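Local coordinates for ATP-dependent protease subunit HslV (Trypanosoma brucei brucei, PDB 4HNZ), which forms the proteolytic core of a mitochondrial proteasome-like complex, hydrolysing protein substrates that the HslU ATPase recognises, unfolds and feeds to it, at the interface of chains A and B. Numbering follows the deposited sequence. Chains: chain A/B, HslVU complex proteolytic subunit, putative.

The interface of chains A and B. Residues chain A 128-129, 131-132; chain B 128-129, 159.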
loop_
_atom_site.group_PDB
_atom_site.type_symbol
_atom_site.label_atom_id
_atom_site.label_comp_id
_atom_site.label_asym_id
_atom_site.label_seq_id
_atom_site.Cartn_x
_atom_site.Cartn_y
_atom_site.Cartn_z
ATOM N N THR A 128 10.646 26.523 9.923
ATOM C CA THR A 128 11.124 27.093 8.705
ATOM C C THR A 128 10.439 28.431 8.392
ATOM O O THR A 128 11.074 29.313 7.817
ATOM C CB THR A 128 10.983 26.102 7.539
ATOM O OG1 THR A 128 11.692 24.888 7.898
ATOM C CG2 THR A 128 11.709 26.635 6.283
ATOM N N PHE A 129 9.149 28.564 8.700
ATOM C CA PHE A 129 8.493 29.846 8.493
ATOM C C PHE A 129 9.165 30.897 9.360
ATOM O O PHE A 129 9.388 32.019 8.940
ATOM C CB PHE A 129 6.984 29.738 8.804
ATOM C CG PHE A 129 6.352 28.547 8.190
ATOM C CD1 PHE A 129 6.614 28.215 6.886
ATOM C CD2 PHE A 129 5.425 27.787 8.886
ATOM C CE1 PHE A 129 6.021 27.084 6.290
ATOM C CE2 PHE A 129 4.812 26.685 8.301
ATOM C CZ PHE A 129 5.120 26.317 6.990
ATOM N N LYS A 131 12.171 30.946 10.580
ATOM C CA LYS A 131 13.500 31.208 10.067
ATOM C C LYS A 131 13.465 32.136 8.875
ATOM O O LYS A 131 14.205 33.114 8.820
ATOM C CB LYS A 131 14.090 29.912 9.673
ATOM C CG LYS A 131 15.351 30.082 8.942
ATOM C CD LYS A 131 15.822 28.753 8.405
ATOM C CE LYS A 131 16.914 28.153 9.277
ATOM N NZ LYS A 131 17.530 26.989 8.544
ATOM N N ALA A 132 12.531 31.919 7.963
ATOM C CA ALA A 132 12.342 32.839 6.856
ATOM C C ALA A 132 11.995 34.283 7.329
ATOM O O ALA A 132 12.567 35.268 6.868
ATOM C CB ALA A 132 11.255 32.323 5.909
ATOM N N THR B 128 5.204 29.752 0.864
ATOM C CA THR B 128 4.943 30.060 2.253
ATOM C C THR B 128 6.187 30.651 2.941
ATOM O O THR B 128 6.031 31.528 3.777
ATOM C CB THR B 128 4.446 28.844 2.993
ATOM O OG1 THR B 128 3.306 28.338 2.287
ATOM C CG2 THR B 128 3.978 29.208 4.378
ATOM N N PHE B 129 7.389 30.219 2.575
ATOM C CA PHE B 129 8.606 30.872 3.103
ATOM C C PHE B 129 8.645 32.347 2.670
ATOM O O PHE B 129 8.928 33.236 3.456
ATOM C CB PHE B 129 9.833 30.150 2.640
ATOM C CG PHE B 129 9.728 28.690 2.778
ATOM C CD1 PHE B 129 9.173 28.129 3.879
ATOM C CD2 PHE B 129 10.169 27.848 1.780
ATOM C CE1 PHE B 129 9.019 26.737 3.998
ATOM C CE2 PHE B 129 10.106 26.461 1.915
ATOM C CZ PHE B 129 9.507 25.898 3.016
ATOM N N ILE B 159 15.907 28.743 0.644
ATOM C CA ILE B 159 15.466 27.605 1.425
ATOM C C ILE B 159 14.885 26.423 0.579
ATOM O O ILE B 159 15.041 25.243 0.920
ATOM C CB ILE B 159 14.439 28.106 2.462
ATOM C CG1 ILE B 159 15.137 28.960 3.520
ATOM C CG2 ILE B 159 13.701 26.948 3.161
ATOM C CD1 ILE B 159 14.158 29.717 4.397
#
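Two copies of helix 127-137, one from each chain, meet about a two-fold axis, and the patch is apolar: no nitrogen or oxygen of one chain comes within bonding range of the other. At its centre the two phenylalanine side chains cross at a slant, touching along the CD1-CE1 sides of their rings, with A:Phe129 CE1 3.8 Å from B:Phe129 CE1. Both carry CG anti to the carbonyl carbon, on the side of the backbone N (chi1 -47° in A:Phe129, -46° in B:Phe129), which swings each ring toward the N-terminal turn of the opposing helix.

There it meets a threonine methyl. A:Thr128 CG2 lies 3.5 Å from B:Phe129 CE1, and the twin pair, B:Thr128 CG2 to A:Phe129 CE1, is also 3.5 Å. The methyl reaches the ring because CG2 is anti to the backbone N; the hydroxyl OG1, turned to the side of that N (chi1 -56° in A:Thr128), takes no part across the contact. B:Ile159 tightens this packing: its branch methyl CG2 sits over one face of the B:Phe129 ring, near the edge rather than the middle, and passes antiparallel alongside A:Thr128, their CG2 atoms 3.7 Å apart.

Packing loosens toward A:Lys131. A:Ala132 still presses CB against the backbone, 3.5 Å from B:Phe129 O, but A:Lys131 loses just 6 Å² to the partner, and its CD stays 4.4 Å from B:Ile159 CD1. Its chain skirts this margin, and the terminal amino group NZ makes no bond across the patch.

The patch joins the N-terminal ends of both 127-137 helices with the C-terminal end of helix 145-159 of chain B; its centre lies about 12 Å from A:Thr1, the N-terminal threonine nucleophile, within the dodecameric double ring.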